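Side-chain contacts in SidF, inhibitor of growth family, member 3 (Legionella pneumophila subsp. pneumophila, PDB 4FYE), which is a Legionella phosphoinositide phosphatase that probably removes the 3-phosphate from membrane inositol lipids: residues Y326-L331 with R339-K344; V436-N441 with L549-D554; M448-I453 with D483-I488. The protein carries 1 engineered substitution. All coordinates share one frame; numbering follows the deposited sequence.

Contact 1: residues Y326-L331 with R339-K344; sequences YRPDEL and RAQLIK
Pro-328 sets the CG-CB edge of its ring over the carboxamide of Gln-341, the two side chains sliding past each other in opposite directions. Its CG stands above the flat of the amide, 3.6 Å from OE1 and 3.8 Å from NE2 of Gln-341, so the approach is by van der Waals contact with no hydrogen bond across the pair. Gln-341 reaches the proline because CG lies anti to the backbone N (chi1 -169°) and the chain stays extended beyond it. After Pro-328 the backbone turns, and the N-H of Glu-330 is held by OD1 of Asp-329 at 3.1 Å, a bond within 326-331 that does not cross to the helix. At Leu-331 CD2 does the touching: it lies 3.7 Å from Gln-341 OE1 and 3.5 Å from Leu-342 CD1, the two leucines crossing at about a right angle. Leu-342 also packs on Leu-318 and Trp-319, and Arg-327 forms a cation-pi contact with the same tryptophan. This is a plain interhelical loop, between helices 315-320 and 335-349, which folds back alongside the helix it leads into and touches it by van der Waals contacts of Pro-328 and Leu-331 with Gln-341 and Leu-342.

Contact 2: residues V436-N441 with L549-D554; sequences VTKNQN and LHNQID
The carboxamides of Asn-439 and Asn-551 come together between two helices, their side chains crossing at about a right angle and their amide planes turned 39° apart. In both residues CG is anti to the carbonyl carbon, beside the backbone N, which directs each amide toward the other helix. As modelled, OD1 of Asn-439 lies 2.8 Å from OD1 of Asn-551, but the orientation of either amide is uncertain, and turning one of them would put an N-H opposite an oxygen, so no bond is assigned. Lys-438 approaches the same asparagine obliquely. Its chain starts anti to the backbone N and then bends at chi3 (106°) and chi4, bringing NZ to 3.1 Å from the atom modelled as ND2 of Asn-551, with the same reservation. The contact thus joins the first turn of helix 438-458 to the long helix 522-583, in a part of that helix predicted to belong to a coiled coil. One turn further on, Asp-554 points towards the same first turn; its OD1 is 5.4 Å from Lys-438 NZ, too far for a salt bridge, although the opposite charges may still attract, and this oxygen is hydrogen-bonded to Tyr-613. Asn-551 and Asp-554 both lean on Ala-442, the small residue that follows on helix 438-458. Gln-440, on another side of the turn, takes a hydrogen bond from Tyr-547 and so links the same two helices.

Contact 3: residues M448-I453 with D483-I488; sequences MTDDVI and DLNQQI
Asp-450 sets its carboxylate against the carboxamide of Asn-485, the two side chains coming from opposite directions; the CA atoms of Asp-450 and Asn-485 are 9.3 Å apart, and the side chains span that distance. The flat groups are nearly perpendicular, with 75° between the carboxylate and amide planes. One hydrogen bond links them, from Asn-485 ND2 to Asp-450 OD1 at 3.2 Å; it is weak, because the angle at the hydrogen is only 134°. Beside it, Asp-450 OD2 lies 3.4 Å from Asn-485 OD1. These are two acceptors, so their approach adds no bond and may be mildly unfavourable. The aspartate is directed toward Asn-485 by its first torsion (chi1 -69°), with CG anti to the carbonyl carbon. Its stronger partner is Arg-557, which makes a salt bridge to the same OD1 that receives the amide hydrogen. That oxygen therefore serves two donors, and the arginine would be expected to stabilise the charged carboxylate and to fix the position from which it meets Asn-485. Since Arg-557 belongs to helix 522-583, the contact brings three helices together: 438-458 with Asp-450, 482-514 with Asn-485, and 522-583 with the arginine. Leu-484 and Ile-488 pack on this third helix, while on helix 438-458 Met-448 and Val-452 pack on helix 626-637 and Asp-451 forms a salt bridge with Arg-413 of strand 402-416.

All three are surface contacts, but they belong to two distant parts of the fold. Contact 1 is local, closing a loop onto the helix that follows it, and its centre lies about 47 Å from that of contact 2 and 40 Å from that of contact 3. Contacts 2 and 3 have centres about 13 Å apart and share helix 438-458, whose first turn faces helix 522-583 and whose later turns face helix 482-514. Apolar packing between Leu-484 and Ile-553, and between Ile-488 and Leu-549, joins them directly. Their chemistry is polar, made by amides, a lysine and a carboxylate, whereas contact 1 is van der Waals packing of proline and leucine on a glutamine amide and a second leucine, with no hydrogen bond across it.

Contact 1: residues Y326-L331 with R339-K344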
loop_
_atom_site.group_PDB
_atom_site.type_symbol
_atom_site.label_atom_id
_atom_site.label_comp_id
_atom_site.label_asym_id
_atom_site.label_seq_id
_atom_site.Cartn_x
_atom_site.Cartn_y
_atom_site.Cartn_z
ATOM N N TYR A 326 -30.247 5.341 23.070
ATOM C CA TYR A 326 -29.335 4.254 23.441
ATOM C C TYR A 326 -28.079 4.754 24.100
ATOM O O TYR A 326 -27.220 3.963 24.451
ATOM C CB TYR A 326 -28.961 3.408 22.243
ATOM C CG TYR A 326 -30.184 2.874 21.600
ATOM C CD1 TYR A 326 -31.019 2.001 22.292
ATOM C CD2 TYR A 326 -30.539 3.266 20.313
ATOM C CE1 TYR A 326 -32.179 1.524 21.714
ATOM C CE2 TYR A 326 -31.688 2.784 19.717
ATOM C CZ TYR A 326 -32.507 1.923 20.430
ATOM O OH TYR A 326 -33.650 1.450 19.852
ATOM N N ARG A 327 -27.938 6.057 24.261
ATOM C CA ARG A 327 -26.728 6.541 24.864
ATOM C C ARG A 327 -26.823 6.289 26.360
ATOM O O ARG A 327 -27.847 6.551 26.957
ATOM C CB ARG A 327 -26.550 8.026 24.605
ATOM C CG ARG A 327 -26.150 8.402 23.202
ATOM C CD ARG A 327 -26.480 9.877 23.011
ATOM N NE ARG A 327 -26.163 10.326 21.654
ATOM C CZ ARG A 327 -26.207 11.583 21.249
ATOM N NH1 ARG A 327 -26.542 12.550 22.075
ATOM N NH2 ARG A 327 -25.928 11.872 20.009
ATOM N N PRO A 328 -25.761 5.741 26.963
ATOM C CA PRO A 328 -25.777 5.604 28.420
ATOM C C PRO A 328 -25.569 6.968 29.093
ATOM O O PRO A 328 -24.785 7.818 28.610
ATOM C CB PRO A 328 -24.575 4.695 28.690
ATOM C CG PRO A 328 -23.626 5.012 27.585
ATOM C CD PRO A 328 -24.487 5.275 26.380
ATOM N N ASP A 329 -26.257 7.164 30.209
ATOM C CA ASP A 329 -26.148 8.409 30.959
ATOM C C ASP A 329 -24.711 8.636 31.409
ATOM O O ASP A 329 -24.181 9.730 31.232
ATOM C CB ASP A 329 -27.148 8.424 32.123
ATOM C CG ASP A 329 -27.545 7.015 32.575
ATOM O OD1 ASP A 329 -26.713 6.069 32.418
ATOM O OD2 ASP A 329 -28.689 6.863 33.078
ATOM N N GLU A 330 -24.062 7.593 31.925
ATOM C CA GLU A 330 -22.644 7.689 32.241
ATOM C C GLU A 330 -21.761 6.698 31.471
ATOM O O GLU A 330 -21.965 5.482 31.476
ATOM C CB GLU A 330 -22.384 7.609 33.749
ATOM C CG GLU A 330 -23.355 6.723 34.519
ATOM C CD GLU A 330 -22.655 5.805 35.503
ATOM O OE1 GLU A 330 -23.151 5.676 36.644
ATOM O OE2 GLU A 330 -21.611 5.209 35.133
ATOM N N LEU A 331 -20.768 7.246 30.796
ATOM C CA LEU A 331 -19.692 6.445 30.243
ATOM C C LEU A 331 -18.737 6.098 31.392
ATOM O O LEU A 331 -18.642 6.847 32.370
ATOM C CB LEU A 331 -18.938 7.232 29.164
ATOM C CG LEU A 331 -19.674 7.823 27.959
ATOM C CD1 LEU A 331 -19.169 9.235 27.636
ATOM C CD2 LEU A 331 -19.560 6.894 26.758
ATOM N N ARG A 339 -14.247 4.463 25.135
ATOM C CA ARG A 339 -14.190 4.218 23.699
ATOM C C ARG A 339 -14.756 2.845 23.331
ATOM O O ARG A 339 -15.506 2.732 22.345
ATOM C CB ARG A 339 -12.787 4.438 23.062
ATOM C CG ARG A 339 -12.851 4.430 21.537
ATOM C CD ARG A 339 -11.627 5.076 20.967
ATOM N NE ARG A 339 -11.540 4.938 19.520
ATOM C CZ ARG A 339 -11.951 5.864 18.640
ATOM N NH1 ARG A 339 -12.542 7.035 18.997
ATOM N NH2 ARG A 339 -11.769 5.605 17.389
ATOM N N ALA A 340 -14.421 1.799 24.088
ATOM C CA ALA A 340 -14.924 0.466 23.700
ATOM C C ALA A 340 -16.470 0.482 23.618
ATOM O O ALA A 340 -17.062 -0.107 22.714
ATOM C CB ALA A 340 -14.449 -0.622 24.696
ATOM N N GLN A 341 -17.095 1.105 24.612
ATOM C CA GLN A 341 -18.537 1.088 24.738
ATOM C C GLN A 341 -19.147 1.883 23.563
ATOM O O GLN A 341 -20.108 1.460 22.935
ATOM C CB GLN A 341 -18.935 1.688 26.095
ATOM C CG GLN A 341 -20.382 1.481 26.442
ATOM C CD GLN A 341 -20.848 2.347 27.639
ATOM O OE1 GLN A 341 -20.394 3.491 27.840
ATOM N NE2 GLN A 341 -21.770 1.804 28.430
ATOM N N LEU A 342 -18.565 3.035 23.266
ATOM C CA LEU A 342 -18.911 3.816 22.104
ATOM C C LEU A 342 -18.795 3.009 20.820
ATOM O O LEU A 342 -19.692 3.069 19.997
ATOM C CB LEU A 342 -17.988 5.023 22.017
ATOM C CG LEU A 342 -18.485 6.341 22.606
ATOM C CD1 LEU A 342 -19.823 6.209 23.331
ATOM C CD2 LEU A 342 -17.400 7.007 23.437
ATOM N N ILE A 343 -17.721 2.239 20.650
ATOM C CA ILE A 343 -17.532 1.530 19.389
ATOM C C ILE A 343 -18.579 0.454 19.235
ATOM O O ILE A 343 -19.226 0.320 18.185
ATOM C CB ILE A 343 -16.135 0.953 19.263
ATOM C CG1 ILE A 343 -15.174 2.105 19.064
ATOM C CG2 ILE A 343 -16.036 -0.018 18.065
ATOM C CD1 ILE A 343 -13.701 1.673 19.180
ATOM N N LYS A 344 -18.788 -0.261 20.325
ATOM C CA LYS A 344 -19.787 -1.301 20.371
ATOM C C LYS A 344 -21.203 -0.771 20.070
ATOM O O LYS A 344 -21.907 -1.344 19.288
ATOM C CB LYS A 344 -19.765 -2.025 21.732
ATOM C CG LYS A 344 -20.838 -3.107 21.779
ATOM C CD LYS A 344 -21.276 -3.553 23.158
ATOM C CE LYS A 344 -22.649 -4.184 23.017
ATOM N NZ LYS A 344 -22.898 -5.130 24.138
#

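Contact 2: residues V436-N441 with L549-D554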
loop_
_atom_site.group_PDB
_atom_site.type_symbol
_atom_site.label_atom_id
_atom_site.label_comp_id
_atom_site.label_asym_id
_atom_site.label_seq_id
_atom_site.Cartn_x
_atom_site.Cartn_y
_atom_site.Cartn_z
ATOM N N VAL A 436 -5.090 -7.334 -21.843
ATOM C CA VAL A 436 -5.637 -8.022 -20.688
ATOM C C VAL A 436 -6.464 -7.119 -19.728
ATOM O O VAL A 436 -7.430 -7.578 -19.169
ATOM C CB VAL A 436 -4.510 -8.660 -19.838
ATOM C CG1 VAL A 436 -5.106 -9.266 -18.555
ATOM C CG2 VAL A 436 -3.789 -9.725 -20.636
ATOM N N THR A 437 -6.057 -5.864 -19.523
ATOM C CA THR A 437 -6.589 -4.978 -18.489
ATOM C C THR A 437 -7.435 -3.887 -19.151
ATOM O O THR A 437 -8.016 -3.037 -18.435
ATOM C CB THR A 437 -5.442 -4.225 -17.731
ATOM O OG1 THR A 437 -4.655 -3.508 -18.713
ATOM C CG2 THR A 437 -4.567 -5.172 -16.916
ATOM N N LYS A 438 -7.454 -3.867 -20.490
ATOM C CA LYS A 438 -8.209 -2.852 -21.268
ATOM C C LYS A 438 -9.621 -2.649 -20.702
ATOM O O LYS A 438 -9.984 -1.522 -20.347
ATOM C CB LYS A 438 -8.273 -3.216 -22.766
ATOM C CG LYS A 438 -8.558 -2.039 -23.714
ATOM C CD LYS A 438 -9.236 -2.445 -25.048
ATOM C CE LYS A 438 -10.747 -2.092 -25.197
ATOM N NZ LYS A 438 -11.492 -1.644 -23.960
ATOM N N ASN A 439 -10.410 -3.734 -20.629
ATOM C CA ASN A 439 -11.795 -3.662 -20.129
ATOM C C ASN A 439 -11.942 -3.082 -18.692
ATOM O O ASN A 439 -12.802 -2.185 -18.440
ATOM C CB ASN A 439 -12.479 -5.045 -20.214
ATOM C CG ASN A 439 -12.945 -5.392 -21.652
ATOM O OD1 ASN A 439 -12.980 -4.535 -22.553
ATOM N ND2 ASN A 439 -13.302 -6.656 -21.867
ATOM N N GLN A 440 -11.119 -3.588 -17.757
ATOM C CA GLN A 440 -11.330 -3.279 -16.343
ATOM C C GLN A 440 -10.945 -1.842 -16.131
ATOM O O GLN A 440 -11.573 -1.132 -15.360
ATOM C CB GLN A 440 -10.552 -4.232 -15.456
ATOM C CG GLN A 440 -10.644 -3.972 -13.947
ATOM C CD GLN A 440 -12.049 -3.664 -13.444
ATOM O OE1 GLN A 440 -13.064 -4.197 -13.933
ATOM N NE2 GLN A 440 -12.113 -2.772 -12.495
ATOM N N ASN A 441 -9.989 -1.375 -16.917
ATOM C CA ASN A 441 -9.472 -0.029 -16.742
ATOM C C ASN A 441 -10.443 1.035 -17.252
ATOM O O ASN A 441 -10.733 2.044 -16.550
ATOM C CB ASN A 441 -8.063 0.089 -17.349
ATOM C CG ASN A 441 -6.996 -0.538 -16.458
ATOM O OD1 ASN A 441 -7.214 -0.755 -15.264
ATOM N ND2 ASN A 441 -5.837 -0.846 -17.040
ATOM N N LEU A 549 -20.844 -2.719 -22.423
ATOM C CA LEU A 549 -21.562 -1.470 -22.183
ATOM C C LEU A 549 -20.607 -0.351 -21.761
ATOM O O LEU A 549 -20.674 0.778 -22.308
ATOM C CB LEU A 549 -22.667 -1.701 -21.158
ATOM C CG LEU A 549 -23.829 -2.540 -21.711
ATOM C CD1 LEU A 549 -24.880 -2.859 -20.643
ATOM C CD2 LEU A 549 -24.464 -1.851 -22.914
ATOM N N HIS A 550 -19.706 -0.679 -20.814
ATOM C CA HIS A 550 -18.662 0.244 -20.423
ATOM C C HIS A 550 -17.908 0.694 -21.638
ATOM O O HIS A 550 -17.668 1.893 -21.813
ATOM C CB HIS A 550 -17.703 -0.333 -19.361
ATOM C CG HIS A 550 -18.196 -0.155 -17.921
ATOM N ND1 HIS A 550 -18.433 1.052 -17.370
ATOM C CD2 HIS A 550 -18.512 -1.085 -16.936
ATOM C CE1 HIS A 550 -18.901 0.912 -16.109
ATOM N NE2 HIS A 550 -18.943 -0.397 -15.842
ATOM N N ASN A 551 -17.559 -0.241 -22.511
ATOM C CA ASN A 551 -16.763 0.131 -23.683
ATOM C C ASN A 551 -17.512 1.134 -24.560
ATOM O O ASN A 551 -16.914 2.029 -25.135
ATOM C CB ASN A 551 -16.269 -1.106 -24.453
ATOM C CG ASN A 551 -15.203 -1.883 -23.662
ATOM O OD1 ASN A 551 -15.101 -3.116 -23.729
ATOM N ND2 ASN A 551 -14.411 -1.155 -22.885
ATOM N N GLN A 552 -18.829 1.035 -24.600
ATOM C CA GLN A 552 -19.586 2.030 -25.358
ATOM C C GLN A 552 -19.584 3.393 -24.650
ATOM O O GLN A 552 -19.555 4.449 -25.299
ATOM C CB GLN A 552 -21.022 1.562 -25.608
ATOM C CG GLN A 552 -21.164 0.388 -26.569
ATOM C CD GLN A 552 -22.586 -0.154 -26.535
ATOM O OE1 GLN A 552 -23.534 0.510 -26.986
ATOM N NE2 GLN A 552 -22.747 -1.349 -25.962
ATOM N N ILE A 553 -19.604 3.372 -23.320
ATOM C CA ILE A 553 -19.541 4.636 -22.584
ATOM C C ILE A 553 -18.190 5.343 -22.790
ATOM O O ILE A 553 -18.120 6.557 -23.036
ATOM C CB ILE A 553 -19.878 4.422 -21.103
ATOM C CG1 ILE A 553 -21.356 4.034 -21.011
ATOM C CG2 ILE A 553 -19.509 5.654 -20.272
ATOM C CD1 ILE A 553 -21.886 3.700 -19.633
ATOM N N ASP A 554 -17.130 4.553 -22.724
ATOM C CA ASP A 554 -15.772 5.006 -22.963
ATOM C C ASP A 554 -15.628 5.816 -24.259
ATOM O O ASP A 554 -15.173 6.965 -24.240
ATOM C CB ASP A 554 -14.877 3.768 -23.040
ATOM C CG ASP A 554 -13.511 4.010 -22.476
ATOM O OD1 ASP A 554 -12.551 3.533 -23.106
ATOM O OD2 ASP A 554 -13.403 4.672 -21.413
#

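Contact 3: residues M448-I453 with D483-I488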
loop_
_atom_site.group_PDB
_atom_site.type_symbol
_atom_site.label_atom_id
_atom_site.label_comp_id
_atom_site.label_asym_id
_atom_site.label_seq_id
_atom_site.Cartn_x
_atom_site.Cartn_y
_atom_site.Cartn_z
ATOM N N MET A 448 -15.198 5.821 -11.512
ATOM C CA MET A 448 -14.580 6.886 -10.730
ATOM C C MET A 448 -15.075 8.188 -11.272
ATOM O O MET A 448 -15.272 9.144 -10.541
ATOM C CB MET A 448 -13.028 6.835 -10.858
ATOM C CG MET A 448 -12.369 5.609 -10.223
ATOM S SD MET A 448 -12.586 5.630 -8.428
ATOM C CE MET A 448 -11.349 6.840 -7.904
ATOM N N THR A 449 -15.266 8.253 -12.571
ATOM C CA THR A 449 -15.811 9.462 -13.077
ATOM C C THR A 449 -17.289 9.639 -12.649
ATOM O O THR A 449 -17.662 10.718 -12.197
ATOM C CB THR A 449 -15.487 9.746 -14.584
ATOM O OG1 THR A 449 -16.666 10.198 -15.235
ATOM C CG2 THR A 449 -14.938 8.553 -15.354
ATOM N N ASP A 450 -18.118 8.598 -12.735
ATOM C CA ASP A 450 -19.518 8.677 -12.204
ATOM C C ASP A 450 -19.541 9.088 -10.692
ATOM O O ASP A 450 -20.286 10.003 -10.304
ATOM C CB ASP A 450 -20.329 7.377 -12.507
ATOM C CG ASP A 450 -20.652 7.180 -14.066
ATOM O OD1 ASP A 450 -21.283 8.078 -14.679
ATOM O OD2 ASP A 450 -20.314 6.126 -14.690
ATOM N N ASP A 451 -18.660 8.482 -9.865
ATOM C CA ASP A 451 -18.554 8.855 -8.435
ATOM C C ASP A 451 -18.216 10.305 -8.289
ATOM O O ASP A 451 -18.674 10.960 -7.360
ATOM C CB ASP A 451 -17.451 8.097 -7.701
ATOM C CG ASP A 451 -17.663 6.627 -7.688
ATOM O OD1 ASP A 451 -18.650 6.158 -8.290
ATOM O OD2 ASP A 451 -16.841 5.931 -7.086
ATOM N N VAL A 452 -17.362 10.811 -9.172
ATOM C CA VAL A 452 -17.088 12.233 -9.105
ATOM C C VAL A 452 -18.285 13.126 -9.521
ATOM O O VAL A 452 -18.464 14.188 -8.936
ATOM C CB VAL A 452 -15.807 12.608 -9.835
ATOM C CG1 VAL A 452 -15.740 14.104 -10.127
ATOM C CG2 VAL A 452 -14.646 12.259 -8.963
ATOM N N ILE A 453 -19.084 12.688 -10.503
ATOM C CA ILE A 453 -20.288 13.411 -10.923
ATOM C C ILE A 453 -21.254 13.496 -9.722
ATOM O O ILE A 453 -21.635 14.598 -9.324
ATOM C CB ILE A 453 -20.967 12.782 -12.195
ATOM C CG1 ILE A 453 -20.025 12.747 -13.419
ATOM C CG2 ILE A 453 -22.268 13.494 -12.585
ATOM C CD1 ILE A 453 -19.367 14.062 -13.768
ATOM N N ASP A 483 -28.526 6.468 -20.010
ATOM C CA ASP A 483 -29.060 5.309 -20.684
ATOM C C ASP A 483 -28.261 4.051 -20.407
ATOM O O ASP A 483 -28.725 3.143 -19.715
ATOM C CB ASP A 483 -29.100 5.576 -22.181
ATOM C CG ASP A 483 -30.321 4.976 -22.824
ATOM O OD1 ASP A 483 -31.139 4.407 -22.050
ATOM O OD2 ASP A 483 -30.481 5.090 -24.073
ATOM N N LEU A 484 -27.044 4.004 -20.937
ATOM C CA LEU A 484 -26.193 2.843 -20.725
ATOM C C LEU A 484 -25.873 2.604 -19.248
ATOM O O LEU A 484 -25.717 1.457 -18.825
ATOM C CB LEU A 484 -24.933 2.952 -21.550
ATOM C CG LEU A 484 -25.116 3.120 -23.058
ATOM C CD1 LEU A 484 -24.095 4.128 -23.575
ATOM C CD2 LEU A 484 -24.949 1.781 -23.763
ATOM N N ASN A 485 -25.790 3.676 -18.460
ATOM C CA ASN A 485 -25.555 3.543 -17.000
ATOM C C ASN A 485 -26.689 2.762 -16.321
ATOM O O ASN A 485 -26.433 1.877 -15.493
ATOM C CB ASN A 485 -25.322 4.909 -16.326
ATOM C CG ASN A 485 -23.841 5.263 -16.211
ATOM O OD1 ASN A 485 -23.017 4.409 -15.913
ATOM N ND2 ASN A 485 -23.506 6.525 -16.425
ATOM N N GLN A 486 -27.933 3.079 -16.717
ATOM C CA GLN A 486 -29.136 2.352 -16.287
ATOM C C GLN A 486 -29.066 0.857 -16.614
ATOM O O GLN A 486 -29.308 -0.007 -15.757
ATOM C CB GLN A 486 -30.376 2.953 -16.971
ATOM C CG GLN A 486 -31.694 2.663 -16.278
ATOM C CD GLN A 486 -31.773 3.336 -14.916
ATOM O OE1 GLN A 486 -32.517 4.295 -14.752
ATOM N NE2 GLN A 486 -30.987 2.853 -13.941
ATOM N N GLN A 487 -28.721 0.579 -17.867
ATOM C CA GLN A 487 -28.558 -0.776 -18.368
ATOM C C GLN A 487 -27.468 -1.594 -17.635
ATOM O O GLN A 487 -27.511 -2.836 -17.628
ATOM C CB GLN A 487 -28.209 -0.691 -19.854
ATOM C CG GLN A 487 -29.288 -0.103 -20.764
ATOM C CD GLN A 487 -29.018 -0.467 -22.234
ATOM O OE1 GLN A 487 -29.124 0.386 -23.127
ATOM N NE2 GLN A 487 -28.653 -1.735 -22.470
ATOM N N ILE A 488 -26.483 -0.895 -17.053
ATOM C CA ILE A 488 -25.380 -1.536 -16.322
ATOM C C ILE A 488 -25.784 -1.845 -14.883
ATOM O O ILE A 488 -25.622 -2.975 -14.386
ATOM C CB ILE A 488 -24.098 -0.652 -16.315
ATOM C CG1 ILE A 488 -23.411 -0.620 -17.697
ATOM C CG2 ILE A 488 -23.091 -1.121 -15.249
ATOM C CD1 ILE A 488 -22.189 0.313 -17.735
#